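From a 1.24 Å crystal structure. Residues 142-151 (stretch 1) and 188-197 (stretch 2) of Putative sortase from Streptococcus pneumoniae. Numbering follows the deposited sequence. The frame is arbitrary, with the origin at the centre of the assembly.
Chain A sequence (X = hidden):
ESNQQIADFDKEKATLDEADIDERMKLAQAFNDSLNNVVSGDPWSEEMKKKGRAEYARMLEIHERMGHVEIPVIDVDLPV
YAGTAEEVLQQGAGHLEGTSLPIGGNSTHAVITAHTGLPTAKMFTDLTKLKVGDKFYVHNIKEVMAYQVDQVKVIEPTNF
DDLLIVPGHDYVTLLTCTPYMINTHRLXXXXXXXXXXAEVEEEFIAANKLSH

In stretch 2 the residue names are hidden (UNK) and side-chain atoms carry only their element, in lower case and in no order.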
# COMPACT_ATOMS: atom_id res chain seq x y z
N LYS A 142 -7.93 9.99 7.31
CA LYS A 142 -7.52 11.17 8.07
C LYS A 142 -6.87 12.25 7.21
O LYS A 142 -7.14 13.44 7.39
CB LYS A 142 -6.57 10.74 9.19
CG LYS A 142 -5.98 11.90 10.00
CD LYS A 142 -4.98 11.38 11.02
CE LYS A 142 -4.20 12.52 11.66
NZ LYS A 142 -3.12 11.98 12.55
N GLU A 143 -5.99 11.85 6.29
CA GLU A 143 -5.09 12.83 5.67
C GLU A 143 -4.43 12.26 4.43
O GLU A 143 -4.67 11.10 4.06
CB GLU A 143 -4.02 13.26 6.68
CG GLU A 143 -3.10 12.12 7.10
CD GLU A 143 -2.15 12.50 8.22
OE1 GLU A 143 -1.75 13.68 8.30
OE2 GLU A 143 -1.82 11.63 9.03
N VAL A 144 -3.61 13.08 3.79
CA VAL A 144 -2.75 12.64 2.71
C VAL A 144 -1.31 12.67 3.23
O VAL A 144 -0.88 13.66 3.82
CB VAL A 144 -2.88 13.58 1.50
CG1 VAL A 144 -2.00 13.09 0.35
CG2 VAL A 144 -4.34 13.66 1.06
N MET A 145 -0.58 11.58 3.03
CA MET A 145 0.81 11.48 3.47
C MET A 145 1.73 11.44 2.26
O MET A 145 1.51 10.66 1.33
CB MET A 145 1.02 10.21 4.28
CG MET A 145 0.09 10.11 5.49
SD MET A 145 0.44 8.67 6.52
CE MET A 145 0.13 7.33 5.37
N ALA A 146 2.80 12.23 2.29
CA ALA A 146 3.76 12.27 1.20
C ALA A 146 4.98 11.42 1.51
O ALA A 146 5.51 11.44 2.63
CB ALA A 146 4.19 13.71 0.93
N TYR A 147 5.44 10.72 0.47
CA TYR A 147 6.64 9.89 0.53
C TYR A 147 7.56 10.23 -0.64
O TYR A 147 7.09 10.61 -1.71
CB TYR A 147 6.27 8.39 0.51
CG TYR A 147 5.65 7.95 1.81
CD1 TYR A 147 4.30 8.17 2.08
CD2 TYR A 147 6.44 7.39 2.81
CE1 TYR A 147 3.75 7.82 3.32
CE2 TYR A 147 5.91 7.05 4.05
CZ TYR A 147 4.57 7.26 4.30
OH TYR A 147 4.02 6.93 5.52
N GLN A 148 8.86 10.06 -0.43
CA GLN A 148 9.85 10.34 -1.46
C GLN A 148 10.70 9.09 -1.68
O GLN A 148 11.28 8.55 -0.73
CB GLN A 148 10.71 11.52 -1.05
CG GLN A 148 11.80 11.88 -2.04
CD GLN A 148 12.62 13.06 -1.54
OE1 GLN A 148 12.07 14.03 -1.03
NE2 GLN A 148 13.94 12.96 -1.64
N VAL A 149 10.76 8.62 -2.92
CA VAL A 149 11.49 7.40 -3.23
C VAL A 149 12.96 7.56 -2.87
O VAL A 149 13.62 8.52 -3.30
CB VAL A 149 11.35 7.04 -4.72
CG1 VAL A 149 12.19 5.80 -5.04
CG2 VAL A 149 9.89 6.85 -5.07
N ASP A 150 13.49 6.61 -2.11
CA ASP A 150 14.92 6.60 -1.77
C ASP A 150 15.67 5.33 -2.12
O ASP A 150 16.89 5.30 -2.04
CB ASP A 150 15.15 6.96 -0.29
CG ASP A 150 14.92 5.78 0.66
OD1 ASP A 150 14.14 4.89 0.34
OD2 ASP A 150 15.54 5.73 1.75
N GLN A 151 14.95 4.28 -2.54
CA GLN A 151 15.61 3.00 -2.83
C GLN A 151 14.70 2.19 -3.73
O GLN A 151 13.51 2.06 -3.45
CB GLN A 151 15.89 2.21 -1.55
CG GLN A 151 16.54 0.84 -1.80
CD GLN A 151 16.86 0.12 -0.50
OE1 GLN A 151 17.92 0.34 0.10
NE2 GLN A 151 15.96 -0.74 -0.06
N UNK A 188 10.77 -3.48 -5.76
CA UNK A 188 10.42 -2.75 -4.55
C UNK A 188 10.81 -1.30 -4.72
O UNK A 188 12.00 -1.00 -4.88
c UNK A 188 11.69 -4.98 -1.59
c UNK A 188 9.57 -5.10 -2.86
c UNK A 188 11.21 -3.28 -3.36
c UNK A 188 11.01 -4.72 -2.91
N UNK A 189 9.83 -0.41 -4.68
CA UNK A 189 10.10 1.02 -4.74
C UNK A 189 9.77 1.57 -3.36
O UNK A 189 8.60 1.63 -2.98
c UNK A 189 9.65 1.16 -7.22
c UNK A 189 9.42 3.20 -5.77
c UNK A 189 9.26 1.69 -5.83
N UNK A 190 10.81 1.92 -2.60
CA UNK A 190 10.64 2.38 -1.23
C UNK A 190 10.71 3.89 -1.15
O UNK A 190 11.64 4.49 -1.70
c UNK A 190 11.73 1.80 -0.32
n UNK A 190 15.17 0.96 3.09
c UNK A 190 11.52 2.10 1.15
c UNK A 190 15.04 2.07 2.38
c UNK A 190 12.67 1.57 1.98
n UNK A 190 13.88 2.36 1.81
n UNK A 190 16.08 2.88 2.20
N UNK A 191 9.75 4.49 -0.45
CA UNK A 191 9.81 5.92 -0.13
C UNK A 191 9.84 6.16 1.37
O UNK A 191 9.27 5.37 2.13
N UNK A 192 10.52 7.23 1.79
CA UNK A 192 10.44 7.68 3.18
C UNK A 192 9.48 8.85 3.29
O UNK A 192 9.31 9.64 2.36
n UNK A 192 12.22 10.47 3.13
n UNK A 192 13.90 10.33 1.81
c UNK A 192 11.81 8.05 3.78
c UNK A 192 13.05 11.17 2.37
c UNK A 192 12.54 9.13 3.04
c UNK A 192 13.60 9.05 2.22
N UNK A 193 8.86 8.95 4.46
CA UNK A 193 7.89 10.00 4.73
C UNK A 193 8.57 11.37 4.67
O UNK A 193 9.70 11.53 5.16
c UNK A 193 6.21 10.73 6.53
c UNK A 193 4.89 10.43 5.84
n UNK A 193 3.85 11.36 6.30
c UNK A 193 7.31 9.77 6.11
n UNK A 193 3.39 10.14 8.21
c UNK A 193 3.18 11.21 7.44
n UNK A 193 2.27 12.11 7.79
N UNK A 194 7.90 12.35 4.06
CA UNK A 194 8.38 13.74 4.07
C UNK A 194 7.25 14.66 4.48
O UNK A 194 6.07 14.30 4.41
c UNK A 194 8.24 14.69 0.24
c UNK A 194 8.92 14.16 2.68
c UNK A 194 7.82 14.10 1.60
c UNK A 194 10.13 13.33 2.30
N UNK A 195 7.58 15.89 4.90
CA UNK A 195 6.49 16.78 5.32
C UNK A 195 5.57 17.15 4.17
O UNK A 195 5.99 17.22 3.00
c UNK A 195 8.90 16.40 5.30
c UNK A 195 7.24 18.01 5.85
c UNK A 195 8.55 17.48 6.30
N UNK A 196 4.31 17.39 4.50
CA UNK A 196 3.29 17.73 3.53
C UNK A 196 2.28 18.62 4.21
O UNK A 196 1.78 18.29 5.28
o UNK A 196 -1.70 17.28 -0.58
c UNK A 196 -0.95 16.91 1.66
c UNK A 196 1.66 16.85 0.77
c UNK A 196 2.56 16.46 3.09
c UNK A 196 0.63 17.05 -0.13
c UNK A 196 -0.67 17.08 0.32
c UNK A 196 1.42 16.68 2.12
c UNK A 196 0.10 16.71 2.56
N UNK A 197 1.96 19.73 3.57
CA UNK A 197 0.78 20.50 3.94
C UNK A 197 -0.05 20.70 2.68
O UNK A 197 0.43 21.29 1.71
c UNK A 197 1.14 21.84 4.60
c UNK A 197 -0.10 22.71 4.77
c UNK A 197 1.82 21.60 5.95
O HOH W 1 0.60 12.05 10.14
O HOH W 2 3.46 13.63 4.70

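Position 188 carries four carbons, forked at the second, and they stay clear of stretch 1: Leu-188, pointing sideways and buried.

Position 189 has three carbons, one bearing the other two. This is Val-189, whose CG1 packs against Val-149 CG2 at 3.7 Å, an apolar contact beside the backbone ladder.

Position 190 shows three carbons, a nitrogen, then a carbon holding two more nitrogens, the group lying against a carboxylate: Arg-190. Its NE donates to Asp-150 OD1 and its NH2 to Asp-150 OD2, both at 2.9 Å, so a two-pronged salt bridge meets the guanidinium at its edge. Gln-151 NE2 lies over one face, 3.7 Å from NH1.

Position 191 has no side-chain atoms, so it is Gly-191. Its CA sits 3.1 Å from Gln-148 O and 3.8 Å from Val-149 CA. An ideal CB here would crowd Tyr-147 CB at 3.2 Å and Gln-148 O at 3.3 Å, so the bare CA suits the close approach.

Position 192 holds one carbon and a five-membered ring of three carbons and two nitrogens, its edge near Asp-150 CB: His-192, with CD2 3.6 Å from that CB. A weak bond from ND1 to the backbone O of position 193, 3.4 Å, ties the ring to its own strand.

Position 193 has three carbons, a nitrogen, then a carbon carrying two more nitrogens, now across a tyrosine ring: Arg-193. Its CD lies over the Tyr-147 face, 4.0 Å from the centroid, while Met-145 CB covers one guanidinium face, 3.7 Å from NE. Glu-143 OE2 is 4.3 Å from NH2, too far for a salt bridge; a water links the two atoms instead.

Position 194 has four carbons, forked at the first, one arm two carbons long: Ile-194, with CG1 3.7 Å from Ala-146 CB.

Position 195 closes three carbons onto its own nitrogen and points away: Pro-195.

Position 196 bears one carbon and a six-carbon ring with an oxygen, near Val-144: Tyr-196, with CE2 3.9 Å from Val-144 CB.

Position 197, one carbon carrying two, makes no contact with stretch 1: Val-197.

The contact is an antiparallel ladder. Gln-148 and His-192 exchange N-to-O bonds of 2.9 Å each way, and Ile-194 N reaches Ala-146 O at 2.9 Å. A bulge then shifts the register: Arg-190 O accepts from Asp-150 N at 2.8 Å, while Arg-190 N donates to Gln-151 O at 2.8 Å. The rules: backbone pairing along the strands, glycine at the narrow point, and the salt bridge at the bulge.

Stretch 2 188-197: LVRGHRIPYV
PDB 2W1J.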